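Local coordinates for protein PfkB (Polaromonas sp. JS666, PDB 4DU5) that probably acts as a PfkB-family (ribokinase-like) sugar kinase, passing a phosphate group from ATP to a hydroxyl of a carbohydrate or related substrate, at residues 308-313 with 329-334; 33-38 with 60-65; 250-255 with 285-290. All blocks are in the same frame, centred on the assembly; numbering follows the deposited sequence.

Contact 1 of 3, residues 308-313 with 329-334; sequences GAWIGA and AELNAA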
loop_
_atom_site.group_PDB
_atom_site.type_symbol
_atom_site.label_atom_id
_atom_site.label_comp_id
_atom_site.label_asym_id
_atom_site.label_seq_id
_atom_site.Cartn_x
_atom_site.Cartn_y
_atom_site.Cartn_z
ATOM N N GLY A 308 13.782 -26.579 -19.399
ATOM C CA GLY A 308 13.304 -26.261 -18.066
ATOM C C GLY A 308 14.459 -26.124 -17.109
ATOM O O GLY A 308 14.608 -25.090 -16.421
ATOM N N ALA A 309 15.296 -27.158 -17.085
ATOM C CA ALA A 309 16.431 -27.187 -16.177
ATOM C C ALA A 309 17.448 -26.073 -16.460
ATOM O O ALA A 309 17.899 -25.430 -15.523
ATOM C CB ALA A 309 17.100 -28.592 -16.142
ATOM N N TRP A 310 17.793 -25.809 -17.728
ATOM C CA TRP A 310 18.713 -24.682 -18.025
ATOM C C TRP A 310 18.157 -23.352 -17.497
ATOM O O TRP A 310 18.836 -22.656 -16.761
ATOM C CB TRP A 310 19.108 -24.582 -19.520
ATOM C CG TRP A 310 20.066 -23.439 -19.819
ATOM C CD1 TRP A 310 21.394 -23.336 -19.428
ATOM C CD2 TRP A 310 19.767 -22.225 -20.524
ATOM N NE1 TRP A 310 21.926 -22.130 -19.853
ATOM C CE2 TRP A 310 20.954 -21.431 -20.524
ATOM C CE3 TRP A 310 18.614 -21.723 -21.154
ATOM C CZ2 TRP A 310 21.021 -20.179 -21.144
ATOM C CZ3 TRP A 310 18.686 -20.462 -21.777
ATOM C CH2 TRP A 310 19.886 -19.708 -21.764
ATOM N N ILE A 311 16.913 -23.025 -17.844
ATOM C CA ILE A 311 16.313 -21.764 -17.414
ATOM C C ILE A 311 16.237 -21.656 -15.891
ATOM O O ILE A 311 16.503 -20.572 -15.332
ATOM C CB ILE A 311 14.926 -21.524 -18.028
ATOM C CG1 ILE A 311 14.973 -21.755 -19.541
ATOM C CG2 ILE A 311 14.495 -20.135 -17.737
ATOM C CD1 ILE A 311 13.706 -21.399 -20.291
ATOM N N GLY A 312 15.889 -22.760 -15.225
ATOM C CA GLY A 312 15.846 -22.785 -13.751
ATOM C C GLY A 312 17.165 -22.388 -13.115
ATOM O O GLY A 312 17.224 -21.502 -12.265
ATOM N N ALA A 313 18.236 -23.033 -13.557
ATOM C CA ALA A 313 19.585 -22.720 -13.095
ATOM C C ALA A 313 20.050 -21.291 -13.465
ATOM O O ALA A 313 20.764 -20.624 -12.696
ATOM C CB ALA A 313 20.564 -23.769 -13.613
ATOM N N ALA A 329 16.837 -15.551 -28.037
ATOM C CA ALA A 329 18.207 -15.378 -28.453
ATOM C C ALA A 329 19.177 -15.930 -27.417
ATOM O O ALA A 329 19.979 -16.803 -27.754
ATOM C CB ALA A 329 18.483 -13.938 -28.765
ATOM N N GLU A 330 19.097 -15.467 -26.167
ATOM C CA GLU A 330 19.968 -16.013 -25.094
ATOM C C GLU A 330 19.817 -17.515 -24.980
ATOM O O GLU A 330 20.709 -18.199 -24.499
ATOM C CB GLU A 330 19.683 -15.385 -23.730
ATOM C CG GLU A 330 20.248 -14.004 -23.578
ATOM C CD GLU A 330 19.177 -12.974 -23.254
ATOM O OE1 GLU A 330 19.499 -12.008 -22.523
ATOM O OE2 GLU A 330 18.020 -13.140 -23.734
ATOM N N LEU A 331 18.668 -18.008 -25.411
ATOM C CA LEU A 331 18.359 -19.394 -25.296
ATOM C C LEU A 331 19.133 -20.097 -26.406
ATOM O O LEU A 331 19.818 -21.090 -26.164
ATOM C CB LEU A 331 16.852 -19.593 -25.459
ATOM C CG LEU A 331 16.185 -20.900 -25.081
ATOM C CD1 LEU A 331 15.367 -21.339 -26.243
ATOM C CD2 LEU A 331 17.155 -22.015 -24.673
ATOM N N ASN A 332 19.044 -19.564 -27.619
ATOM C CA ASN A 332 19.715 -20.173 -28.760
ATOM C C ASN A 332 21.245 -20.309 -28.603
ATOM O O ASN A 332 21.840 -21.233 -29.152
ATOM C CB ASN A 332 19.319 -19.479 -30.047
ATOM C CG ASN A 332 17.890 -19.770 -30.438
ATOM O OD1 ASN A 332 17.421 -20.895 -30.350
ATOM N ND2 ASN A 332 17.191 -18.747 -30.876
ATOM N N ALA A 333 21.867 -19.451 -27.807
ATOM C CA ALA A 333 23.188 -19.787 -27.259
ATOM C C ALA A 333 23.195 -21.028 -26.303
ATOM O O ALA A 333 23.157 -20.870 -25.078
ATOM C CB ALA A 333 23.818 -18.558 -26.577
ATOM N N ALA A 334 23.173 -22.246 -26.891
ATOM C CA ALA A 334 23.668 -23.535 -26.290
ATOM C C ALA A 334 22.822 -24.771 -26.640
ATOM O O ALA A 334 23.346 -25.873 -26.868
ATOM C CB ALA A 334 23.929 -23.438 -24.744
#

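Contact 2 of 3, residues 33-38 with 60-65; sequences GEAMML and AETNVA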
loop_
_atom_site.group_PDB
_atom_site.type_symbol
_atom_site.label_atom_id
_atom_site.label_comp_id
_atom_site.label_asym_id
_atom_site.label_seq_id
_atom_site.Cartn_x
_atom_site.Cartn_y
_atom_site.Cartn_z
ATOM N N GLY A 33 -4.128 -15.080 -12.797
ATOM C CA GLY A 33 -3.376 -14.803 -11.585
ATOM C C GLY A 33 -3.198 -13.345 -11.245
ATOM O O GLY A 33 -3.494 -12.450 -12.039
ATOM N N GLU A 34 -2.698 -13.127 -10.039
ATOM C CA GLU A 34 -2.564 -11.794 -9.515
ATOM C C GLU A 34 -1.150 -11.338 -9.661
ATOM O O GLU A 34 -0.236 -11.991 -9.176
ATOM C CB GLU A 34 -2.951 -11.786 -8.056
ATOM C CG GLU A 34 -2.464 -10.580 -7.363
ATOM C CD GLU A 34 -3.231 -10.245 -6.100
ATOM O OE1 GLU A 34 -3.738 -11.169 -5.422
ATOM O OE2 GLU A 34 -3.305 -9.033 -5.786
ATOM N N ALA A 35 -0.952 -10.218 -10.329
ATOM C CA ALA A 35 0.330 -9.547 -10.215
ATOM C C ALA A 35 0.237 -8.527 -9.105
ATOM O O ALA A 35 -0.828 -8.032 -8.809
ATOM C CB ALA A 35 0.705 -8.876 -11.514
HETATM N N MSE A 36 1.367 -8.231 -8.488
HETATM C CA MSE A 36 1.486 -7.150 -7.526
HETATM C C MSE A 36 2.721 -6.351 -7.865
HETATM O O MSE A 36 3.596 -6.840 -8.567
HETATM C CB MSE A 36 1.638 -7.702 -6.118
HETATM C CG MSE A 36 0.511 -8.572 -5.663
HETATM SE SE MSE A 36 1.192 -9.904 -4.418
HETATM C CE MSE A 36 1.860 -11.259 -5.715
HETATM N N MSE A 37 2.774 -5.117 -7.368
HETATM C CA MSE A 37 3.952 -4.278 -7.469
HETATM C C MSE A 37 4.915 -4.668 -6.351
HETATM O O MSE A 37 4.525 -4.865 -5.191
HETATM C CB MSE A 37 3.594 -2.790 -7.406
HETATM C CG MSE A 37 4.730 -1.861 -7.807
HETATM SE SE MSE A 37 4.406 0.103 -7.588
HETATM C CE MSE A 37 4.254 0.179 -5.622
ATOM N N LEU A 38 6.177 -4.813 -6.740
ATOM C CA LEU A 38 7.240 -5.201 -5.845
ATOM C C LEU A 38 8.166 -4.032 -5.530
ATOM O O LEU A 38 8.872 -3.533 -6.392
ATOM C CB LEU A 38 8.003 -6.362 -6.468
ATOM C CG LEU A 38 9.208 -6.933 -5.740
ATOM C CD1 LEU A 38 9.070 -6.853 -4.245
ATOM C CD2 LEU A 38 9.318 -8.355 -6.155
ATOM N N ALA A 60 3.383 -15.132 -9.459
ATOM C CA ALA A 60 3.859 -16.380 -9.984
ATOM C C ALA A 60 3.412 -16.669 -11.380
ATOM O O ALA A 60 4.145 -17.114 -12.207
ATOM C CB ALA A 60 3.383 -17.480 -9.082
ATOM N N GLU A 61 2.167 -16.418 -11.633
ATOM C CA GLU A 61 1.677 -16.654 -12.961
ATOM C C GLU A 61 2.280 -15.667 -13.934
ATOM O O GLU A 61 2.576 -16.025 -15.079
ATOM C CB GLU A 61 0.158 -16.650 -12.999
ATOM C CG GLU A 61 -0.401 -17.933 -12.421
ATOM C CD GLU A 61 -0.901 -17.754 -10.989
ATOM O OE1 GLU A 61 -1.438 -18.736 -10.431
ATOM O OE2 GLU A 61 -0.789 -16.621 -10.440
ATOM N N THR A 62 2.506 -14.440 -13.476
ATOM C CA THR A 62 2.992 -13.438 -14.401
ATOM C C THR A 62 4.437 -13.661 -14.761
ATOM O O THR A 62 4.795 -13.506 -15.913
ATOM C CB THR A 62 2.739 -11.998 -13.918
ATOM O OG1 THR A 62 3.501 -11.719 -12.715
ATOM C CG2 THR A 62 1.267 -11.824 -13.678
ATOM N N ASN A 63 5.267 -14.013 -13.777
ATOM C CA ASN A 63 6.676 -14.358 -14.050
ATOM C C ASN A 63 6.742 -15.443 -15.125
ATOM O O ASN A 63 7.536 -15.321 -16.076
ATOM C CB ASN A 63 7.405 -14.797 -12.786
ATOM C CG ASN A 63 7.296 -13.762 -11.665
ATOM O OD1 ASN A 63 7.408 -12.547 -11.911
ATOM N ND2 ASN A 63 7.073 -14.231 -10.427
ATOM N N VAL A 64 5.888 -16.460 -15.028
ATOM C CA VAL A 64 5.897 -17.506 -16.039
ATOM C C VAL A 64 5.488 -16.914 -17.408
ATOM O O VAL A 64 6.056 -17.265 -18.474
ATOM C CB VAL A 64 5.033 -18.749 -15.615
ATOM C CG1 VAL A 64 4.760 -19.702 -16.758
ATOM C CG2 VAL A 64 5.715 -19.500 -14.557
ATOM N N ALA A 65 4.512 -16.000 -17.362
ATOM C CA ALA A 65 3.995 -15.377 -18.563
ATOM C C ALA A 65 5.085 -14.543 -19.249
ATOM O O ALA A 65 5.280 -14.661 -20.422
ATOM C CB ALA A 65 2.786 -14.571 -18.238
HETATM O O HOH W 1 -2.150 -15.325 -8.367
#

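Contact 3 of 3, residues 250-255 with 285-290; sequences VVKLGA and DGFAVG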
loop_
_atom_site.group_PDB
_atom_site.type_symbol
_atom_site.label_atom_id
_atom_site.label_comp_id
_atom_site.label_asym_id
_atom_site.label_seq_id
_atom_site.Cartn_x
_atom_site.Cartn_y
_atom_site.Cartn_z
ATOM N N VAL A 250 6.725 -34.067 -14.139
ATOM C CA VAL A 250 8.120 -33.704 -14.121
ATOM C C VAL A 250 8.351 -33.203 -12.719
ATOM O O VAL A 250 7.827 -32.142 -12.350
ATOM C CB VAL A 250 8.430 -32.549 -15.066
ATOM C CG1 VAL A 250 9.908 -32.317 -15.097
ATOM C CG2 VAL A 250 7.915 -32.830 -16.463
ATOM N N VAL A 251 9.135 -33.964 -11.944
ATOM C CA VAL A 251 9.443 -33.629 -10.549
ATOM C C VAL A 251 10.788 -32.923 -10.523
ATOM O O VAL A 251 11.753 -33.468 -11.019
ATOM C CB VAL A 251 9.523 -34.900 -9.669
ATOM C CG1 VAL A 251 9.869 -34.543 -8.251
ATOM C CG2 VAL A 251 8.226 -35.710 -9.736
ATOM N N LYS A 252 10.854 -31.712 -9.974
ATOM C CA LYS A 252 12.093 -30.923 -10.021
ATOM C C LYS A 252 12.939 -31.316 -8.852
ATOM O O LYS A 252 12.409 -31.468 -7.730
ATOM C CB LYS A 252 11.826 -29.420 -9.915
ATOM C CG LYS A 252 10.634 -28.892 -10.689
ATOM C CD LYS A 252 10.148 -27.624 -10.016
ATOM C CE LYS A 252 8.806 -27.210 -10.549
ATOM N NZ LYS A 252 8.177 -26.298 -9.598
ATOM N N LEU A 253 14.253 -31.445 -9.080
ATOM C CA LEU A 253 15.167 -31.913 -8.007
ATOM C C LEU A 253 16.282 -30.956 -7.537
ATOM O O LEU A 253 17.183 -31.365 -6.821
ATOM C CB LEU A 253 15.744 -33.297 -8.363
ATOM C CG LEU A 253 14.721 -34.366 -8.771
ATOM C CD1 LEU A 253 15.337 -35.528 -9.557
ATOM C CD2 LEU A 253 13.987 -34.859 -7.561
ATOM N N GLY A 254 16.235 -29.689 -7.900
ATOM C CA GLY A 254 17.323 -28.783 -7.500
ATOM C C GLY A 254 18.482 -28.880 -8.477
ATOM O O GLY A 254 18.247 -29.029 -9.686
ATOM N N ALA A 255 19.724 -28.817 -7.977
ATOM C CA ALA A 255 20.905 -28.991 -8.860
ATOM C C ALA A 255 20.959 -30.413 -9.419
ATOM O O ALA A 255 21.614 -30.662 -10.435
ATOM C CB ALA A 255 22.239 -28.629 -8.147
ATOM N N ASP A 285 9.848 -21.107 -11.369
ATOM C CA ASP A 285 9.255 -20.347 -12.456
ATOM C C ASP A 285 10.052 -20.509 -13.751
ATOM O O ASP A 285 9.468 -20.635 -14.829
ATOM C CB ASP A 285 9.083 -18.864 -12.079
ATOM C CG ASP A 285 8.131 -18.647 -10.859
ATOM O OD1 ASP A 285 7.118 -19.403 -10.648
ATOM O OD2 ASP A 285 8.406 -17.660 -10.129
ATOM N N GLY A 286 11.370 -20.541 -13.655
ATOM C CA GLY A 286 12.155 -20.765 -14.833
ATOM C C GLY A 286 11.891 -22.156 -15.336
ATOM O O GLY A 286 11.651 -22.397 -16.542
ATOM N N PHE A 287 11.911 -23.091 -14.401
ATOM C CA PHE A 287 11.693 -24.443 -14.782
ATOM C C PHE A 287 10.447 -24.534 -15.655
ATOM O O PHE A 287 10.568 -24.939 -16.794
ATOM C CB PHE A 287 11.674 -25.398 -13.595
ATOM C CG PHE A 287 11.778 -26.818 -14.003
ATOM C CD1 PHE A 287 13.025 -27.394 -14.229
ATOM C CD2 PHE A 287 10.629 -27.575 -14.224
ATOM C CE1 PHE A 287 13.134 -28.710 -14.635
ATOM C CE2 PHE A 287 10.717 -28.913 -14.634
ATOM C CZ PHE A 287 11.969 -29.483 -14.849
ATOM N N ALA A 288 9.282 -24.095 -15.182
ATOM C CA ALA A 288 8.037 -24.276 -15.974
ATOM C C ALA A 288 8.027 -23.524 -17.280
ATOM O O ALA A 288 7.456 -24.020 -18.260
ATOM C CB ALA A 288 6.776 -23.957 -15.187
ATOM N N VAL A 289 8.634 -22.336 -17.312
ATOM C CA VAL A 289 8.767 -21.632 -18.600
ATOM C C VAL A 289 9.563 -22.494 -19.581
ATOM O O VAL A 289 9.202 -22.632 -20.725
ATOM C CB VAL A 289 9.424 -20.263 -18.467
ATOM C CG1 VAL A 289 9.522 -19.605 -19.829
ATOM C CG2 VAL A 289 8.598 -19.356 -17.540
ATOM N N GLY A 290 10.622 -23.120 -19.094
ATOM C CA GLY A 290 11.391 -24.050 -19.918
ATOM C C GLY A 290 10.616 -25.245 -20.440
ATOM O O GLY A 290 10.634 -25.517 -21.657
#

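Contact 1 of 3, residues 308-313 with 329-334
Trp310 and Leu331 join two helices near the end of the chain in this ribokinase-like alpha/beta fold. Trp310 lies on helix 301-316 and Leu331 on the short helix 328-332. The indole swings out from its helix with CG opposite the backbone N (chi1 -179°), which carries the six-membered ring across to the second helix. There Trp310 CZ3 meets Leu331 CD2 at 3.6 Å, and Trp310 CE3 lies 3.8 Å from the same methyl. The leucine methyl meets the six-membered ring at a slant. Next to this apolar patch, Trp310 CH2 comes within 3.2 Å of Glu330 O; the carbonyl also approaches the ring obliquely, and no hydrogen bond spans the contact. Trp310 CZ3 also reaches the backbone at Leu331 CA, 3.7 Å away. The ring therefore rests on both main chain and side chain. Phe272 packs edge-to-face with the indole, and Pro326 touches it too. Glu330 turns its carboxylate away from the tryptophan, and its OE2 accepts a hydrogen bond from Thr327 N. With an alanine here in place of Trp310, Leu331 CD2 and Phe272 are likely to lose their shared aromatic partner, and a gap would probably open between the two helices. Beyond Leu331 the helix ends in an inverse gamma turn centred on Ala333, with Ala334 N bonded to Asn332 O at 2.8 Å.

Contact 2 of 3, residues 33-38 with 60-65
Glu61 sets its CG beside the backbone N (chi1 -75°) and bends at chi2 (101°), and this brings its carboxylate over Gly33 and toward Glu34. The contact lies where the main sheet of the ribokinase-like fold gives way to the small lid sheet. Segment 33-38 leaves strand 27-32 and enters lid strand 36-41. Segment 60-65 opens helix 60-70, which follows lid strand 52-58 and carries part of a glycine- and asparagine-containing PfkB signature. Glu61 OE2 lies 3.4 Å from Gly33 CA. A beta carbon on Gly33 would fall on that oxygen, so the missing side chain makes room for the carboxylate. Glu61 OE2 is 4.0 Å from Glu34 N, too far for a direct bond, and one water fills the step. The water accepts from Glu34 N at 2.8 Å and donates to Glu61 OE2. The other oxygen, Glu61 OE1, is bonded to Phe162 N. Both carboxylate oxygens are thus engaged, which should fix the rotation of the group in this buried place. Gly33 O accepts hydrogen bonds from Ser79 OG and Trp77 NE1. Glu34 turns its beta carbon away from the helix, and its OE2 is bonded to Ser135 OG. At the next residue after Glu61, Thr62 OG1 is hydrogen-bonded to Gly59 O, just before the helix. The methyl branch of Thr62 faces the other segment, with Thr62 CG2 3.7 Å from Ala35 CB.

Contact 3 of 3, residues 250-255 with 285-290
The Phe287 ring takes Lys252 on one face and Val250 at its edge. It joins helix 283-296 to strand 248-252 of the main sheet in the alpha/beta/alpha sandwich of the ribokinase-like fold. Lys252 CG sits over the face, offset toward the rim, in a CH-pi contact. It is 4.0 Å from the ring centroid and 20° off the ring normal. The closest ring atom to Lys252 CG is Phe287 CD2, at 3.8 Å. Val250 comes in at the edge, near the ring plane. Its CG1 lies 3.5 Å from Phe287 CZ and about as far from Phe287 CE2. The ring is thus touched by strand residues from two directions. Phe287 reaches the strand because its CG lies opposite the backbone N (chi1 -166°), which throws the ring off the helix toward the sheet. Val250 and Lys252 both turn their beta carbons toward the helix. Val251, between them, turns away and packs on Val237 of helix 234-243. The strand is therefore covered by helices on its two sides. On the Phe287 side, Val305 of helix 301-316 touches both Val250 and Phe287. The strand itself is held in the sheet by backbone bonds, among them Val250 with Val218 and Val251 with Tyr259. Segment 285-290 starts at the end of the DTxGAGD signature of the family, which in relatives supplies the anion hole and the general base. The helix begins within this signature, and Phe287, two residues past its end, packs the helix against the sheet. The lysine chain runs on extended past the ring. Its ammonium forms a weak, long ion pair with Asp190, while Lys252 CE remains 4.1 Å from Phe287 CD2.

From the N terminus the three contacts come in series; none nests in or crosses another. Contact 2 closes first, around the lid strands 36-41 and 52-58, and brings helix 60-70 back to the end of the first core strand. Contact 3 closes a later loop holding strands 258-262 and 265-269 and fixes helix 283-296 on the main sheet. Contact 1 closes last and lays the C-terminal helix against helix 301-316. Helix 283-296 is the common neighbour. Val289 CG2 meets Val64 O of contact 2 at 3.4 Å, and Phe287 CD1 meets Gly308 C of contact 1 at 3.5 Å. Contacts 1 and 2 do not touch.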